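Local coordinates for StAR-related lipid transfer protein 5 (Homo sapiens, PDB 2R55) that probably binds cholesterol or other sterols and takes part in the transport of these or other lipids within the cell, at residues A[127-132]-A[200-205]; A[145-150]-A[175-180]; A[188-193]-A[216-221]. All blocks are in the same frame, centred on the assembly; numbering follows the deposited sequence.

Interaction 1: residues A[127-132]-A[200-205]; sequences KLISPR and GYLPQN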
# COMPACT_ATOMS: atom_id res chain seq x y z
N LYS A 127 -3.10 -4.48 20.85
CA LYS A 127 -1.97 -5.42 20.90
C LYS A 127 -2.30 -6.87 20.46
O LYS A 127 -1.47 -7.77 20.63
CB LYS A 127 -1.25 -5.36 22.26
CG LYS A 127 -0.62 -3.99 22.57
CD LYS A 127 0.22 -3.93 23.85
CE LYS A 127 -0.61 -3.96 25.13
NZ LYS A 127 -1.65 -2.90 25.16
N LEU A 128 -3.50 -7.10 19.90
CA LEU A 128 -3.88 -8.41 19.32
C LEU A 128 -3.11 -8.71 18.03
O LEU A 128 -2.88 -9.89 17.69
CB LEU A 128 -5.39 -8.51 19.04
CG LEU A 128 -6.39 -8.57 20.21
CD1 LEU A 128 -7.82 -8.27 19.73
CD2 LEU A 128 -6.36 -9.90 20.92
N ILE A 129 -2.75 -7.65 17.31
CA ILE A 129 -1.90 -7.80 16.15
C ILE A 129 -0.54 -7.31 16.54
O ILE A 129 -0.31 -6.10 16.58
CB ILE A 129 -2.43 -7.00 14.92
CG1 ILE A 129 -3.85 -7.43 14.59
CG2 ILE A 129 -1.51 -7.22 13.71
CD1 ILE A 129 -4.61 -6.43 13.81
N SER A 130 0.36 -8.24 16.83
CA SER A 130 1.74 -7.93 17.17
C SER A 130 2.51 -7.40 15.94
O SER A 130 2.07 -7.62 14.81
CB SER A 130 2.41 -9.16 17.80
OG SER A 130 3.11 -9.93 16.85
N PRO A 131 3.65 -6.71 16.14
CA PRO A 131 4.34 -6.12 14.98
C PRO A 131 4.62 -7.13 13.86
O PRO A 131 5.05 -8.25 14.12
CB PRO A 131 5.65 -5.61 15.57
CG PRO A 131 5.34 -5.38 17.03
CD PRO A 131 4.35 -6.42 17.41
N ARG A 132 4.34 -6.72 12.61
CA ARG A 132 4.66 -7.52 11.42
C ARG A 132 5.69 -6.77 10.59
O ARG A 132 5.89 -5.56 10.76
CB ARG A 132 3.43 -7.82 10.57
CG ARG A 132 2.13 -7.99 11.33
CD ARG A 132 1.68 -9.43 11.44
NE ARG A 132 1.16 -9.61 12.78
CZ ARG A 132 0.52 -10.68 13.25
NH1 ARG A 132 0.27 -11.72 12.47
NH2 ARG A 132 0.12 -10.69 14.52
N GLY A 200 0.97 -15.14 10.50
CA GLY A 200 0.99 -15.56 11.90
C GLY A 200 -0.24 -16.40 12.22
O GLY A 200 -0.65 -17.23 11.43
N TYR A 201 -0.86 -16.14 13.37
CA TYR A 201 -1.95 -16.97 13.88
C TYR A 201 -3.13 -16.14 14.36
O TYR A 201 -3.38 -16.07 15.56
CB TYR A 201 -1.43 -17.87 15.01
CG TYR A 201 -0.36 -18.83 14.56
CD1 TYR A 201 0.99 -18.46 14.56
CD2 TYR A 201 -0.69 -20.12 14.12
CE1 TYR A 201 1.99 -19.33 14.13
CE2 TYR A 201 0.29 -21.01 13.70
CZ TYR A 201 1.63 -20.61 13.71
OH TYR A 201 2.61 -21.50 13.29
N LEU A 202 -3.86 -15.55 13.43
CA LEU A 202 -4.89 -14.57 13.79
C LEU A 202 -6.29 -15.01 13.45
O LEU A 202 -6.53 -15.44 12.34
CB LEU A 202 -4.63 -13.23 13.10
CG LEU A 202 -3.44 -12.42 13.58
CD1 LEU A 202 -3.41 -11.15 12.78
CD2 LEU A 202 -3.48 -12.14 15.11
N PRO A 203 -7.23 -14.85 14.41
CA PRO A 203 -8.65 -15.07 14.11
C PRO A 203 -9.07 -14.12 13.00
O PRO A 203 -8.42 -13.09 12.83
CB PRO A 203 -9.35 -14.68 15.42
CG PRO A 203 -8.30 -14.82 16.48
CD PRO A 203 -7.01 -14.47 15.82
N GLN A 204 -10.13 -14.46 12.26
CA GLN A 204 -10.61 -13.61 11.18
C GLN A 204 -11.18 -12.29 11.65
O GLN A 204 -10.69 -11.24 11.23
CB GLN A 204 -11.63 -14.32 10.27
CG GLN A 204 -11.04 -15.03 9.04
CD GLN A 204 -10.09 -14.16 8.25
OE1 GLN A 204 -8.87 -14.27 8.41
NE2 GLN A 204 -10.64 -13.28 7.41
N ASN A 205 -12.20 -12.31 12.50
CA ASN A 205 -12.90 -11.07 12.83
C ASN A 205 -11.96 -9.94 13.28
O ASN A 205 -12.22 -8.76 13.02
CB ASN A 205 -14.04 -11.30 13.82
CG ASN A 205 -13.59 -11.92 15.14
OD1 ASN A 205 -12.40 -12.03 15.45
ND2 ASN A 205 -14.57 -12.33 15.93
O HOH W 1 -0.32 -13.85 14.89

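Interaction 2: residues A[145-150]-A[175-180]; sequences DGTISS and GCFCEP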
# COMPACT_ATOMS: atom_id res chain seq x y z
N ASP A 145 -1.54 9.42 -18.65
CA ASP A 145 -2.38 10.52 -18.20
C ASP A 145 -1.67 11.41 -17.18
O ASP A 145 -2.13 12.52 -16.90
CB ASP A 145 -3.71 10.00 -17.65
CG ASP A 145 -3.54 9.19 -16.37
OD1 ASP A 145 -3.16 8.00 -16.44
OD2 ASP A 145 -3.83 9.74 -15.29
N GLY A 146 -0.55 10.90 -16.66
CA GLY A 146 0.20 11.57 -15.61
C GLY A 146 0.22 10.75 -14.33
O GLY A 146 1.10 10.92 -13.48
N THR A 147 -0.75 9.85 -14.21
CA THR A 147 -0.83 8.94 -13.08
C THR A 147 0.54 8.35 -12.78
O THR A 147 1.26 7.91 -13.68
CB THR A 147 -1.88 7.82 -13.33
OG1 THR A 147 -3.18 8.40 -13.44
CG2 THR A 147 -1.90 6.83 -12.19
N ILE A 148 0.91 8.41 -11.50
CA ILE A 148 2.09 7.74 -10.99
C ILE A 148 1.54 6.67 -10.05
O ILE A 148 0.60 6.94 -9.29
CB ILE A 148 3.04 8.72 -10.25
CG1 ILE A 148 3.15 10.05 -11.02
CG2 ILE A 148 4.43 8.11 -10.09
CD1 ILE A 148 3.86 11.17 -10.27
N SER A 149 2.09 5.46 -10.11
CA SER A 149 1.59 4.37 -9.27
C SER A 149 2.69 3.60 -8.54
O SER A 149 3.85 3.60 -8.97
CB SER A 149 0.74 3.40 -10.09
OG SER A 149 1.56 2.39 -10.67
N SER A 150 2.31 2.95 -7.44
CA SER A 150 3.22 2.07 -6.75
C SER A 150 2.59 0.70 -6.73
O SER A 150 1.39 0.55 -6.51
CB SER A 150 3.53 2.56 -5.33
OG SER A 150 2.36 2.79 -4.57
N GLY A 175 -0.77 -1.25 -3.47
CA GLY A 175 -0.08 0.02 -3.60
C GLY A 175 -1.02 1.17 -3.87
O GLY A 175 -2.18 1.16 -3.45
N CYS A 176 -0.52 2.15 -4.61
CA CYS A 176 -1.19 3.42 -4.80
C CYS A 176 -1.22 3.87 -6.23
O CYS A 176 -0.21 3.77 -6.93
CB CYS A 176 -0.44 4.49 -4.03
SG CYS A 176 -0.86 4.44 -2.35
N PHE A 177 -2.37 4.40 -6.64
CA PHE A 177 -2.49 5.19 -7.86
C PHE A 177 -2.63 6.69 -7.52
O PHE A 177 -3.56 7.10 -6.82
CB PHE A 177 -3.70 4.72 -8.68
CG PHE A 177 -3.51 3.38 -9.33
CD1 PHE A 177 -3.85 2.21 -8.66
CD2 PHE A 177 -3.02 3.29 -10.63
CE1 PHE A 177 -3.70 0.94 -9.27
CE2 PHE A 177 -2.85 2.04 -11.25
CZ PHE A 177 -3.19 0.86 -10.56
N CYS A 178 -1.68 7.49 -7.99
CA CYS A 178 -1.75 8.95 -7.85
C CYS A 178 -2.17 9.56 -9.19
O CYS A 178 -1.38 9.58 -10.12
CB CYS A 178 -0.40 9.52 -7.43
SG CYS A 178 0.27 8.96 -5.84
N GLU A 179 -3.41 10.05 -9.27
CA GLU A 179 -4.00 10.45 -10.57
C GLU A 179 -4.32 11.94 -10.62
O GLU A 179 -5.12 12.43 -9.82
CB GLU A 179 -5.28 9.65 -10.91
CG GLU A 179 -5.23 8.15 -10.52
CD GLU A 179 -6.59 7.43 -10.63
OE1 GLU A 179 -7.66 8.06 -10.42
OE2 GLU A 179 -6.59 6.23 -10.91
N PRO A 180 -3.72 12.67 -11.58
CA PRO A 180 -3.97 14.11 -11.74
C PRO A 180 -5.40 14.36 -12.21
O PRO A 180 -6.00 13.49 -12.86
CB PRO A 180 -2.96 14.53 -12.80
CG PRO A 180 -2.73 13.27 -13.60
CD PRO A 180 -2.77 12.16 -12.59

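Interaction 3: residues A[188-193]-A[216-221]; sequences TNLVTF and TRFYAN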
# COMPACT_ATOMS: atom_id res chain seq x y z
N THR A 188 -5.65 16.10 -6.41
CA THR A 188 -5.18 14.76 -6.81
C THR A 188 -6.08 13.62 -6.29
O THR A 188 -6.45 13.60 -5.11
CB THR A 188 -3.73 14.49 -6.33
OG1 THR A 188 -2.90 15.64 -6.58
CG2 THR A 188 -3.13 13.27 -7.03
N ASN A 189 -6.41 12.68 -7.17
CA ASN A 189 -7.20 11.51 -6.80
C ASN A 189 -6.24 10.39 -6.41
O ASN A 189 -5.29 10.08 -7.15
CB ASN A 189 -8.09 11.06 -7.97
CG ASN A 189 -9.23 10.15 -7.53
OD1 ASN A 189 -10.24 10.60 -6.99
ND2 ASN A 189 -9.08 8.86 -7.80
N LEU A 190 -6.48 9.82 -5.22
CA LEU A 190 -5.68 8.73 -4.68
C LEU A 190 -6.52 7.46 -4.45
O LEU A 190 -7.42 7.44 -3.58
CB LEU A 190 -5.01 9.14 -3.37
CG LEU A 190 -4.18 8.09 -2.62
CD1 LEU A 190 -2.94 7.67 -3.42
CD2 LEU A 190 -3.76 8.57 -1.26
N VAL A 191 -6.22 6.42 -5.23
CA VAL A 191 -6.84 5.11 -5.08
C VAL A 191 -5.77 4.11 -4.63
O VAL A 191 -4.72 3.97 -5.28
CB VAL A 191 -7.51 4.63 -6.38
CG1 VAL A 191 -8.40 3.41 -6.13
CG2 VAL A 191 -8.32 5.75 -6.99
N THR A 192 -6.03 3.46 -3.50
CA THR A 192 -5.03 2.60 -2.89
C THR A 192 -5.62 1.23 -2.63
O THR A 192 -6.80 1.11 -2.27
CB THR A 192 -4.53 3.12 -1.53
OG1 THR A 192 -5.60 3.05 -0.58
CG2 THR A 192 -4.01 4.55 -1.61
N PHE A 193 -4.78 0.20 -2.78
CA PHE A 193 -5.17 -1.16 -2.49
C PHE A 193 -4.29 -1.76 -1.42
O PHE A 193 -3.07 -1.76 -1.56
CB PHE A 193 -5.12 -2.00 -3.76
CG PHE A 193 -6.03 -1.51 -4.82
CD1 PHE A 193 -7.37 -1.86 -4.81
CD2 PHE A 193 -5.56 -0.65 -5.80
CE1 PHE A 193 -8.22 -1.38 -5.78
CE2 PHE A 193 -6.41 -0.16 -6.77
CZ PHE A 193 -7.74 -0.53 -6.77
N THR A 216 -9.15 4.07 6.29
CA THR A 216 -9.71 5.40 6.60
C THR A 216 -8.75 6.29 7.41
O THR A 216 -8.73 7.52 7.24
CB THR A 216 -11.04 5.31 7.36
OG1 THR A 216 -10.81 4.69 8.64
CG2 THR A 216 -12.07 4.53 6.56
N ARG A 217 -7.98 5.65 8.28
CA ARG A 217 -6.91 6.29 9.05
C ARG A 217 -5.71 6.65 8.18
O ARG A 217 -5.05 7.66 8.41
CB ARG A 217 -6.45 5.35 10.19
CG ARG A 217 -7.10 5.64 11.52
CD ARG A 217 -7.44 4.35 12.28
NE ARG A 217 -7.54 4.60 13.73
CZ ARG A 217 -8.54 5.26 14.32
NH1 ARG A 217 -9.56 5.75 13.61
NH2 ARG A 217 -8.51 5.44 15.63
N PHE A 218 -5.43 5.79 7.21
CA PHE A 218 -4.34 6.01 6.26
C PHE A 218 -4.56 7.34 5.51
O PHE A 218 -3.66 8.19 5.45
CB PHE A 218 -4.24 4.81 5.32
CG PHE A 218 -3.32 5.00 4.14
CD1 PHE A 218 -1.96 4.71 4.24
CD2 PHE A 218 -3.82 5.42 2.90
CE1 PHE A 218 -1.12 4.86 3.12
CE2 PHE A 218 -2.98 5.58 1.81
CZ PHE A 218 -1.63 5.30 1.91
N TYR A 219 -5.77 7.53 5.01
CA TYR A 219 -6.11 8.74 4.27
C TYR A 219 -6.18 9.95 5.18
O TYR A 219 -5.71 11.03 4.82
CB TYR A 219 -7.42 8.59 3.49
CG TYR A 219 -7.28 7.87 2.17
CD1 TYR A 219 -7.13 6.48 2.12
CD2 TYR A 219 -7.33 8.58 0.97
CE1 TYR A 219 -7.00 5.83 0.92
CE2 TYR A 219 -7.21 7.93 -0.24
CZ TYR A 219 -7.05 6.55 -0.26
OH TYR A 219 -6.92 5.91 -1.47
N ALA A 220 -6.78 9.76 6.35
CA ALA A 220 -6.77 10.82 7.36
C ALA A 220 -5.34 11.32 7.58
O ALA A 220 -5.09 12.51 7.53
CB ALA A 220 -7.41 10.34 8.66
N ASN A 221 -4.40 10.39 7.79
CA ASN A 221 -2.98 10.73 8.01
C ASN A 221 -2.36 11.40 6.81
O ASN A 221 -1.78 12.48 6.92
CB ASN A 221 -2.16 9.48 8.36
CG ASN A 221 -2.31 9.05 9.80
OD1 ASN A 221 -2.88 9.76 10.63
ND2 ASN A 221 -1.78 7.86 10.10

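Interaction 1: residues A[127-132]-A[200-205]
Leu202 reaches across to the 127-132 loop with both methyl branches. CD1 sits over one face of the Arg132 guanidinium, 3.7 Å from Arg132 NH1, and also meets Ile129 CG1 at 4.2 Å, where the two aliphatic chains run about perpendicular. The other branch, Leu202 CD2, rests 3.5 Å from the backbone oxygen Leu128 O. Beside the leucine, Gly200 CA approaches Arg132 NH1 obliquely at 3.9 Å.

The arginine is fixed from several directions. A chain bent at its second and third torsions brings Arg132 NE to Ser130 O of its own loop, a fairly straight bond of 3.0 Å (163°) that lies close to the guanidinium plane. Arg132 NH1 is hydrogen-bonded to Leu198 O, while Arg132 NH2 donates a hydrogen bond to a water 3.2 Å away that also accepts from Tyr201 N at 2.8 Å. Behind Ile129 stand Val206 and Phe210 of helix 204-227, whose N-cap is Pro203; Leu128 and Ile129 form a classic beta bulge opposite Ala124.

A buried cation thus meets backbone carbonyls and water at its nitrogens and a hydrocarbon methyl at its face. No direct hydrogen bond joins 127-132 and 200-205; water and the nearby Leu198 O supply the polar links.

Interaction 2: residues A[145-150]-A[175-180]
Thr147 lies against Phe177, Cys178, Glu179 and Pro180 of the opposite segment, just before strand 148-150 begins. Its CA approaches Cys178 O at 3.1 Å in a CA-H...O contact, and Thr147 CB lies 3.7 Å from the same Cys178 O. From CB the methyl CG2, anti to the backbone N, passes Cys178 O and ends at the edge of the Phe177 ring, 4.0 Å from Phe177 CD2. The hydroxyl branch, OG1, runs along the Glu179 chain, 3.5 Å from Glu179 CB, with the two side chains pointing the same way.

Beyond it the strands pair antiparallel at 175°. Ile148 and Cys178 form a hydrogen-bonded pair: Ile148 N reaches Cys178 O at 2.9 Å, and Cys178 N returns to Ile148 O at 2.7 Å. Farther on, Ser150 N bonds Cys176 O at 2.7 Å. Ser150 OG, turned between its own N and carbonyl carbon (chi1 54°), accepts from Cys176 N at 3.0 Å, a bent bond (130°). An alanine here has no hydroxyl, and Cys176 N would probably lose one of its two acceptors on this residue while a small gap opened beside Cys176 CB.

The pair lies inside the sheet, with strand 188-197 bonded along the far edge of 175-180 and Lys141 of strand 132-142 beside Ser149. Ile148 and Cys178 face Trp83 of helix 79-86, whereas Phe177 packs on Met35 of helix 21-40 and Glu179 forms a salt bridge with Arg39 there.

Interaction 3: residues A[188-193]-A[216-221]
Strand 188-193 and helix 216-221 run at 143° to each other with their axes 11.0 Å apart, Leu190 and Tyr219 being nearest with a CA to CA distance of 9.0 Å. Side chains therefore span the gap, and Tyr219 does most of it. Its first torsion sets the ring anti to its own carbonyl carbon (chi1 -81°), from where it extends to the strand and places OH against the backbone. The phenol donates to Leu190 O in a 2.7 Å bond from Tyr219 OH. It comes in above the carbonyl plane, well off a lone-pair direction, with a C=O...OH angle of 115°, while the carbonyl oxygen itself lies at the ring edge. The same hydroxyl is approached by Thr192 OG1, whose hydrogen bond to Tyr219 OH is weak at 3.3 Å and rests on an uncertain position for OG1.

Apolar contacts flank this polar tip. Leu190, crossing the tyrosine at a slant, lays CD2 3.7 Å from Tyr219 CE2. Thr192 comes from the opposite direction to Phe218, and its methyl CG2 stands 3.7 Å from Phe218 CE2. Leu190 CD2 touches that same ring carbon, Phe218 CE2, more loosely at 4.4 Å. Phe218 also makes an edge-to-face (T-shaped) stack with Phe194. Leu222 and Met215, also on the helix, continue the packing on Leu190 and Thr192.

All five touching residues are buried, so the phenol finds its acceptor on the strand backbone within a largely apolar interface. A long C-terminal helix laid across a strongly curved beta sheet is the hallmark of the START domain's helix-grip fold, in which helix and sheet together enclose the lipid cavity.

How the interactions relate
From the N terminus, the 127-132 loop comes first and interaction 1 joins it to 200-205, closing a long loop made largely of strands. Nested within it, interaction 2 pairs 145-150 with 175-180. Interaction 3 opens after that pair is complete, at 188-193, and closes at 216-221, beyond the end of interaction 1; the two therefore cross, and both use helix 204-227. Interactions 2 and 3 touch as neighbouring strands, with Phe177 N probably bonded to Val191 O at 2.8 Å. Interaction 1 stands apart from interaction 2, about 31 Å between centres. Interactions 1 and 3 tie helix 204-227 to a loop at its start and to the sheet farther along; interaction 2 joins two strands of that sheet.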